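Local atomic coordinates of C alpha-dehydrogenase (Sphingobium sp. SYK-6, PDB entry 4YAC), a protein that binds NADH and, as a C alpha-dehydrogenase of the short-chain dehydrogenase/reductase family, acts in the lignin beta-aryl ether cleavage pathway. Residues V94-I100 with T153-Y157; A143-V149 with K161-R165; F218-K222 with P253-E257. One frame throughout, in Å; residues are numbered along the deposited sequence.

Contact 1. Residues V94-I100 with T153-Y157; sequences VSQFGPI and TTGIY
Phe97 points its ring edge at one face of Tyr157 in a T-shaped pair. The centroids are 5.7 Å apart and the planes meet at 84°. The CA-to-CB bonds of Phe97 and Tyr157 both point toward the other segment; chi1 m on Phe97 and t on Tyr157 then set the rings edge to face. Phe97 CE1 lies 3.7 Å from Tyr157 CB. Thr154 CG2 sits over a face of the Phe97 ring, 4.2 Å from its centroid, as a CH-pi contact. Ser95 CB is 3.5 Å from Tyr157 CD1.

Residues 94-99 are extended loop. Residues 153-157 turn into a helix, with Thr154 at the N-cap position. By nearest CA atoms, Ser95 pairs with Tyr157 (6.0 Å) and Gly98 with Thr153 (4.4 Å). The direct backbone bond is Gly98 N to Thr153 O, 2.9 Å. Thr153 CA also lies 3.3 Å from Gly98 O as a CA-H...O contact. One water joins Gln96 O (3.0 Å) to Tyr157 N (2.9 Å), and another joins Gly98 O (2.8 Å) to Gly155 N (2.9 Å), so these two first-turn amides are met through solvent.

Tyr157 and Lys161 match the family YxxxK motif, consistent with an active-site tyrosine; Val94 touches the NADH. The loop follows strand 87-90. Ile100 and Ile156 pack on Trp108 of helix 105-133, while Glu174 of the second subunit bonds Thr153 N and Ile100 N.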
loop_
_atom_site.group_PDB
_atom_site.type_symbol
_atom_site.label_atom_id
_atom_site.label_comp_id
_atom_site.label_asym_id
_atom_site.label_seq_id
_atom_site.Cartn_x
_atom_site.Cartn_y
_atom_site.Cartn_z
ATOM N N VAL A 94 2.450 -12.262 8.934
ATOM C CA VAL A 94 2.683 -13.574 8.345
ATOM C C VAL A 94 3.111 -13.426 6.895
ATOM O O VAL A 94 2.970 -12.354 6.305
ATOM C CB VAL A 94 1.425 -14.460 8.409
ATOM C CG1 VAL A 94 0.992 -14.659 9.852
ATOM C CG2 VAL A 94 0.290 -13.846 7.591
ATOM N N SER A 95 3.624 -14.506 6.318
ATOM C CA SER A 95 4.019 -14.484 4.919
ATOM C C SER A 95 4.046 -15.875 4.311
ATOM O O SER A 95 4.425 -16.849 4.957
ATOM C CB SER A 95 5.393 -13.833 4.762
ATOM O OG SER A 95 6.381 -14.556 5.475
ATOM N N GLN A 96 3.620 -15.942 3.054
ATOM C CA GLN A 96 3.779 -17.134 2.240
ATOM C C GLN A 96 3.992 -16.667 0.809
ATOM O O GLN A 96 3.180 -15.921 0.262
ATOM C CB GLN A 96 2.567 -18.057 2.349
ATOM C CG GLN A 96 2.837 -19.485 1.891
ATOM C CD GLN A 96 2.008 -20.506 2.648
ATOM O OE1 GLN A 96 2.533 -21.270 3.458
ATOM N NE2 GLN A 96 0.707 -20.526 2.386
ATOM N N PHE A 97 5.106 -17.096 0.227
ATOM C CA PHE A 97 5.520 -16.646 -1.095
ATOM C C PHE A 97 5.200 -17.683 -2.162
ATOM O O PHE A 97 5.081 -18.873 -1.869
ATOM C CB PHE A 97 7.019 -16.336 -1.092
ATOM C CG PHE A 97 7.436 -15.371 -0.018
ATOM C CD1 PHE A 97 6.709 -14.215 0.214
ATOM C CD2 PHE A 97 8.546 -15.630 0.768
ATOM C CE1 PHE A 97 7.089 -13.329 1.201
ATOM C CE2 PHE A 97 8.927 -14.747 1.758
ATOM C CZ PHE A 97 8.197 -13.596 1.976
ATOM N N GLY A 98 5.055 -17.218 -3.399
ATOM C CA GLY A 98 4.794 -18.087 -4.529
ATOM C C GLY A 98 4.438 -17.265 -5.750
ATOM O O GLY A 98 4.153 -16.076 -5.629
ATOM N N PRO A 99 4.453 -17.890 -6.936
ATOM C CA PRO A 99 4.059 -17.176 -8.157
ATOM C C PRO A 99 2.677 -16.575 -7.992
ATOM O O PRO A 99 1.790 -17.264 -7.493
ATOM C CB PRO A 99 4.052 -18.268 -9.231
ATOM C CG PRO A 99 4.872 -19.376 -8.673
ATOM C CD PRO A 99 4.731 -19.313 -7.189
ATOM N N ILE A 100 2.490 -15.322 -8.386
ATOM C CA ILE A 100 1.225 -14.653 -8.113
ATOM C C ILE A 100 0.076 -15.341 -8.847
ATOM O O ILE A 100 -1.057 -15.326 -8.373
ATOM C CB ILE A 100 1.269 -13.154 -8.500
ATOM C CG1 ILE A 100 -0.009 -12.434 -8.052
ATOM C CG2 ILE A 100 1.452 -12.981 -9.997
ATOM C CD1 ILE A 100 -0.324 -12.557 -6.575
ATOM N N THR A 153 7.622 -13.507 -6.488
ATOM C CA THR A 153 6.940 -14.405 -5.545
ATOM C C THR A 153 6.454 -13.748 -4.248
ATOM O O THR A 153 5.861 -14.431 -3.411
ATOM C CB THR A 153 7.826 -15.621 -5.134
ATOM O OG1 THR A 153 8.789 -15.233 -4.146
ATOM C CG2 THR A 153 8.525 -16.248 -6.346
ATOM N N THR A 154 6.683 -12.447 -4.069
ATOM C CA THR A 154 6.231 -11.758 -2.848
ATOM C C THR A 154 5.009 -10.867 -3.087
ATOM O O THR A 154 4.778 -9.914 -2.344
ATOM C CB THR A 154 7.346 -10.873 -2.235
ATOM O OG1 THR A 154 7.588 -9.739 -3.079
ATOM C CG2 THR A 154 8.639 -11.664 -2.043
ATOM N N GLY A 155 4.226 -11.187 -4.112
ATOM C CA GLY A 155 3.110 -10.348 -4.522
ATOM C C GLY A 155 2.093 -10.027 -3.440
ATOM O O GLY A 155 1.751 -8.863 -3.229
ATOM N N ILE A 156 1.593 -11.053 -2.761
ATOM C CA ILE A 156 0.619 -10.846 -1.694
ATOM C C ILE A 156 1.263 -10.080 -0.546
ATOM O O ILE A 156 0.743 -9.057 -0.112
ATOM C CB ILE A 156 0.046 -12.180 -1.172
ATOM C CG1 ILE A 156 -0.719 -12.896 -2.289
ATOM C CG2 ILE A 156 -0.881 -11.932 0.012
ATOM C CD1 ILE A 156 -1.269 -14.252 -1.898
ATOM N N TYR A 157 2.400 -10.580 -0.069
ATOM C CA TYR A 157 3.122 -9.958 1.036
ATOM C C TYR A 157 3.390 -8.474 0.777
ATOM O O TYR A 157 3.140 -7.629 1.636
ATOM C CB TYR A 157 4.440 -10.705 1.274
ATOM C CG TYR A 157 5.247 -10.213 2.451
ATOM C CD1 TYR A 157 4.858 -10.495 3.751
ATOM C CD2 TYR A 157 6.412 -9.489 2.257
ATOM C CE1 TYR A 157 5.602 -10.053 4.830
ATOM C CE2 TYR A 157 7.164 -9.044 3.328
ATOM C CZ TYR A 157 6.755 -9.329 4.611
ATOM O OH TYR A 157 7.503 -8.887 5.679
HETATM O O HOH W 1 3.640 -13.130 -0.856
HETATM O O HOH W 2 3.912 -13.341 -6.040
#

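Contact 2. Residues A143-V149 with K161-R165; sequences ASMSAFV and KYAVR
The guanidinium of Arg165 does two jobs at once. It lies flat on the Phe148 ring, with centres 4.1 Å apart and planes at 24°, a cation-pi stack. At its edge, Arg165 NH1 donates to Ala147 O at 3.0 Å. The arginine is extended, with chi1 to chi3 all t, and its NE forms a salt bridge with Glu169. Phe148 is in the m rotamer, and its CB points away from the helix.

Residues 161-165 are one helical stretch. Residues 143-149 form a loop with a 3-10 segment at 145-147. Ser144 OG accepts from Ser146 N at 2.9 Å, an ST turn, and Ala147 N bonds Ser144 O at 2.9 Å. The closest CA pair is Ala147 and Tyr162, 4.4 Å. The small Ala147 allows this approach: its CB is 3.5 Å from Lys161 O. Ala147 O lies over a face of the Tyr162 ring, 3.4 Å from Tyr162 CZ. Lys161 (mmtt) runs along the loop, its CG 3.8 Å from Ser144 CB. Ala143 CB meets Val164 CG2 at 3.9 Å.

Ser144 and Lys161 hold the positions of the serine and lysine of the SDR catalytic set, consistent with such roles. The loop leaves strand 137-142 and rests on helix 155-174. Lys161 and Val164 also touch helix 105-133, Phe148 touches helix 255-271, and Tyr162 packs on Gly166 of the second subunit.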
loop_
_atom_site.group_PDB
_atom_site.type_symbol
_atom_site.label_atom_id
_atom_site.label_comp_id
_atom_site.label_asym_id
_atom_site.label_seq_id
_atom_site.Cartn_x
_atom_site.Cartn_y
_atom_site.Cartn_z
ATOM N N ALA A 143 6.251 -2.756 9.179
ATOM C CA ALA A 143 5.974 -3.203 7.825
ATOM C C ALA A 143 7.136 -4.067 7.347
ATOM O O ALA A 143 7.367 -5.141 7.893
ATOM C CB ALA A 143 5.748 -2.015 6.907
ATOM N N SER A 144 7.880 -3.581 6.357
ATOM C CA SER A 144 8.927 -4.354 5.708
ATOM C C SER A 144 9.531 -3.504 4.602
ATOM O O SER A 144 8.911 -2.538 4.156
ATOM C CB SER A 144 8.356 -5.662 5.142
ATOM O OG SER A 144 9.235 -6.260 4.214
ATOM N N MET A 145 10.730 -3.851 4.144
ATOM C CA MET A 145 11.276 -3.185 2.970
ATOM C C MET A 145 10.468 -3.561 1.728
ATOM O O MET A 145 10.617 -2.943 0.674
ATOM C CB MET A 145 12.753 -3.531 2.780
ATOM C CG MET A 145 13.691 -2.748 3.690
ATOM S SD MET A 145 13.523 -0.954 3.531
ATOM C CE MET A 145 13.833 -0.712 1.782
ATOM N N SER A 146 9.602 -4.564 1.859
ATOM C CA SER A 146 8.661 -4.899 0.793
ATOM C C SER A 146 7.600 -3.814 0.631
ATOM O O SER A 146 6.782 -3.876 -0.283
ATOM C CB SER A 146 7.987 -6.243 1.066
ATOM O OG SER A 146 8.900 -7.310 0.898
ATOM N N ALA A 147 7.606 -2.832 1.531
ATOM C CA ALA A 147 6.761 -1.655 1.379
ATOM C C ALA A 147 7.398 -0.666 0.398
ATOM O O ALA A 147 6.827 0.389 0.120
ATOM C CB ALA A 147 6.524 -0.992 2.728
ATOM N N PHE A 148 8.581 -1.011 -0.110
ATOM C CA PHE A 148 9.296 -0.182 -1.080
ATOM C C PHE A 148 9.721 -0.961 -2.320
ATOM O O PHE A 148 9.955 -0.371 -3.376
ATOM C CB PHE A 148 10.546 0.434 -0.452
ATOM C CG PHE A 148 10.258 1.540 0.516
ATOM C CD1 PHE A 148 10.128 2.845 0.073
ATOM C CD2 PHE A 148 10.131 1.279 1.867
ATOM C CE1 PHE A 148 9.867 3.868 0.961
ATOM C CE2 PHE A 148 9.871 2.296 2.759
ATOM C CZ PHE A 148 9.739 3.594 2.305
ATOM N N VAL A 149 9.846 -2.277 -2.181
ATOM C CA VAL A 149 10.446 -3.100 -3.226
ATOM C C VAL A 149 9.653 -4.366 -3.508
ATOM O O VAL A 149 9.596 -5.275 -2.681
ATOM C CB VAL A 149 11.885 -3.508 -2.857
ATOM C CG1 VAL A 149 12.582 -4.148 -4.056
ATOM C CG2 VAL A 149 12.670 -2.303 -2.367
ATOM N N LYS A 161 2.143 -4.952 2.768
ATOM C CA LYS A 161 3.089 -4.068 3.433
ATOM C C LYS A 161 3.011 -2.657 2.855
ATOM O O LYS A 161 3.178 -1.674 3.579
ATOM C CB LYS A 161 4.507 -4.644 3.338
ATOM C CG LYS A 161 4.672 -5.962 4.108
ATOM C CD LYS A 161 4.383 -5.801 5.600
ATOM C CE LYS A 161 4.494 -7.114 6.361
ATOM N NZ LYS A 161 4.174 -6.925 7.808
ATOM N N TYR A 162 2.723 -2.544 1.563
ATOM C CA TYR A 162 2.418 -1.241 0.992
ATOM C C TYR A 162 1.201 -0.654 1.702
ATOM O O TYR A 162 1.180 0.527 2.050
ATOM C CB TYR A 162 2.157 -1.350 -0.513
ATOM C CG TYR A 162 3.359 -1.033 -1.370
ATOM C CD1 TYR A 162 4.382 -1.957 -1.532
ATOM C CD2 TYR A 162 3.464 0.182 -2.036
ATOM C CE1 TYR A 162 5.477 -1.677 -2.317
ATOM C CE2 TYR A 162 4.556 0.470 -2.822
ATOM C CZ TYR A 162 5.559 -0.462 -2.959
ATOM O OH TYR A 162 6.646 -0.173 -3.746
ATOM N N ALA A 163 0.200 -1.495 1.938
ATOM C CA ALA A 163 -1.033 -1.050 2.576
ATOM C C ALA A 163 -0.765 -0.395 3.924
ATOM O O ALA A 163 -1.202 0.729 4.158
ATOM C CB ALA A 163 -1.994 -2.214 2.744
ATOM N N VAL A 164 -0.045 -1.077 4.809
ATOM C CA VAL A 164 0.149 -0.537 6.152
ATOM C C VAL A 164 1.150 0.613 6.121
ATOM O O VAL A 164 1.136 1.459 7.011
ATOM C CB VAL A 164 0.601 -1.615 7.160
ATOM C CG1 VAL A 164 -0.518 -2.630 7.367
ATOM C CG2 VAL A 164 1.883 -2.290 6.717
ATOM N N ARG A 165 1.998 0.674 5.097
ATOM C CA ARG A 165 2.833 1.859 4.916
ATOM C C ARG A 165 1.936 3.069 4.691
ATOM O O ARG A 165 2.155 4.127 5.272
ATOM C CB ARG A 165 3.804 1.704 3.746
ATOM C CG ARG A 165 4.434 3.029 3.323
ATOM C CD ARG A 165 5.390 2.884 2.161
ATOM N NE ARG A 165 5.787 4.193 1.648
ATOM C CZ ARG A 165 6.406 4.395 0.490
ATOM N NH1 ARG A 165 6.705 3.369 -0.295
ATOM N NH2 ARG A 165 6.721 5.626 0.112
#

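Contact 3. Residues F218-K222 with P253-E257; sequences FAGLK and PEFAE
This is an apolar packing contact between helix 217-228 and the start of helix 255-271. No hydrogen bond crosses it. The Phe255 ring, on an m rotamer, is the main link. Its CE1 atom is 3.5 Å from Phe218 CE2 and 3.8 Å from Leu221 CB, so it meets side chains one helical turn apart. Phe255 CE1 is also 4.2 Å from Lys222 N. Phe218 is t, and its ring meets Phe255 obliquely, with centroids 4.8 Å apart and planes at 35°. Leu221 (mt) points toward the other segment and sets CD1 3.9 Å from Glu254 CB.

The nearest CA pairs are Leu221 with Glu254, 6.9 Å, and Phe218 with Phe255, 7.3 Å. Glu254 turns its carboxylate to Arg282 of the second subunit in a salt bridge. Phe218 also covers Val149 and Leu151, and Phe255 covers Met145. The arrangement is helix-to-helix hydrophobic packing in the C-terminal part of an SDR-type Rossmann fold, at the subunit interface.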
loop_
_atom_site.group_PDB
_atom_site.type_symbol
_atom_site.label_atom_id
_atom_site.label_comp_id
_atom_site.label_asym_id
_atom_site.label_seq_id
_atom_site.Cartn_x
_atom_site.Cartn_y
_atom_site.Cartn_z
ATOM N N PHE A 218 19.480 -6.177 -4.703
ATOM C CA PHE A 218 18.644 -5.943 -3.531
ATOM C C PHE A 218 18.609 -7.179 -2.643
ATOM O O PHE A 218 18.778 -7.086 -1.427
ATOM C CB PHE A 218 17.217 -5.560 -3.924
ATOM C CG PHE A 218 16.305 -5.372 -2.743
ATOM C CD1 PHE A 218 15.425 -6.371 -2.359
ATOM C CD2 PHE A 218 16.352 -4.205 -1.997
ATOM C CE1 PHE A 218 14.595 -6.202 -1.264
ATOM C CE2 PHE A 218 15.525 -4.031 -0.900
ATOM C CZ PHE A 218 14.645 -5.031 -0.534
ATOM N N ALA A 219 18.384 -8.335 -3.261
ATOM C CA ALA A 219 18.337 -9.601 -2.538
ATOM C C ALA A 219 19.671 -9.891 -1.858
ATOM O O ALA A 219 19.711 -10.446 -0.759
ATOM C CB ALA A 219 17.970 -10.732 -3.486
ATOM N N GLY A 220 20.761 -9.511 -2.518
ATOM C CA GLY A 220 22.095 -9.730 -1.987
ATOM C C GLY A 220 22.380 -8.847 -0.791
ATOM O O GLY A 220 22.969 -9.292 0.196
ATOM N N LEU A 221 21.971 -7.585 -0.880
ATOM C CA LEU A 221 22.096 -6.668 0.242
ATOM C C LEU A 221 21.208 -7.157 1.372
ATOM O O LEU A 221 21.602 -7.140 2.537
ATOM C CB LEU A 221 21.717 -5.245 -0.168
ATOM C CG LEU A 221 22.612 -4.602 -1.234
ATOM C CD1 LEU A 221 22.130 -3.199 -1.571
ATOM C CD2 LEU A 221 24.063 -4.583 -0.784
ATOM N N LYS A 222 20.013 -7.611 1.006
ATOM C CA LYS A 222 19.057 -8.167 1.955
ATOM C C LYS A 222 19.646 -9.360 2.703
ATOM O O LYS A 222 19.512 -9.462 3.917
ATOM C CB LYS A 222 17.780 -8.582 1.222
ATOM C CG LYS A 222 16.592 -8.901 2.113
ATOM C CD LYS A 222 15.321 -8.967 1.278
ATOM C CE LYS A 222 14.118 -9.425 2.083
ATOM N NZ LYS A 222 12.866 -9.325 1.280
ATOM N N PRO A 253 21.337 1.841 5.198
ATOM C CA PRO A 253 21.849 2.814 4.223
ATOM C C PRO A 253 22.174 2.178 2.868
ATOM O O PRO A 253 22.331 2.897 1.881
ATOM C CB PRO A 253 23.119 3.357 4.890
ATOM C CG PRO A 253 23.004 3.000 6.330
ATOM C CD PRO A 253 22.184 1.759 6.400
ATOM N N GLU A 254 22.270 0.852 2.829
ATOM C CA GLU A 254 22.529 0.129 1.586
ATOM C C GLU A 254 21.487 0.420 0.521
ATOM O O GLU A 254 21.810 0.633 -0.647
ATOM C CB GLU A 254 22.542 -1.377 1.823
ATOM C CG GLU A 254 23.434 -1.844 2.922
ATOM C CD GLU A 254 22.718 -1.998 4.247
ATOM O OE1 GLU A 254 22.208 -0.990 4.770
ATOM O OE2 GLU A 254 22.665 -3.136 4.757
ATOM N N PHE A 255 20.229 0.404 0.942
ATOM C CA PHE A 255 19.103 0.471 0.025
ATOM C C PHE A 255 18.934 1.860 -0.586
ATOM O O PHE A 255 18.069 2.065 -1.437
ATOM C CB PHE A 255 17.822 0.049 0.755
ATOM C CG PHE A 255 17.841 -1.381 1.243
ATOM C CD1 PHE A 255 18.427 -2.381 0.483
ATOM C CD2 PHE A 255 17.276 -1.724 2.462
ATOM C CE1 PHE A 255 18.446 -3.691 0.925
ATOM C CE2 PHE A 255 17.293 -3.035 2.910
ATOM C CZ PHE A 255 17.879 -4.017 2.140
ATOM N N ALA A 256 19.770 2.804 -0.161
ATOM C CA ALA A 256 19.663 4.189 -0.609
ATOM C C ALA A 256 19.793 4.324 -2.126
ATOM O O ALA A 256 18.879 4.820 -2.783
ATOM C CB ALA A 256 20.715 5.044 0.081
ATOM N N GLU A 257 20.920 3.888 -2.679
ATOM C CA GLU A 257 21.169 4.049 -4.109
ATOM C C GLU A 257 20.126 3.294 -4.927
ATOM O O GLU A 257 19.676 3.777 -5.965
ATOM C CB GLU A 257 22.579 3.573 -4.481
ATOM C CG GLU A 257 23.716 4.445 -3.939
ATOM C CD GLU A 257 23.560 5.918 -4.283
ATOM O OE1 GLU A 257 23.521 6.251 -5.485
ATOM O OE2 GLU A 257 23.478 6.746 -3.347
#

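Overall arrangement
From the N terminus, the loop at 94-100 comes first, after strand 87-90. Contact 1 closes it against 153-157, 53 residues on. Contact 2 opens inside that span at 143-149 and closes at 161-165, so the two cross. Both use helix 155-174, and they touch where Tyr157 meets Ser144 and Ser146. Together they bring the loops after strands 87-90 and 137-142 onto one helix. Contact 3 follows in series and joins helix 217-228 to helix 255-271. It meets contact 2 through Val149 and Met145, which pack on Phe218 and Phe255. Contacts 1 and 3 do not touch. All three reach the second subunit.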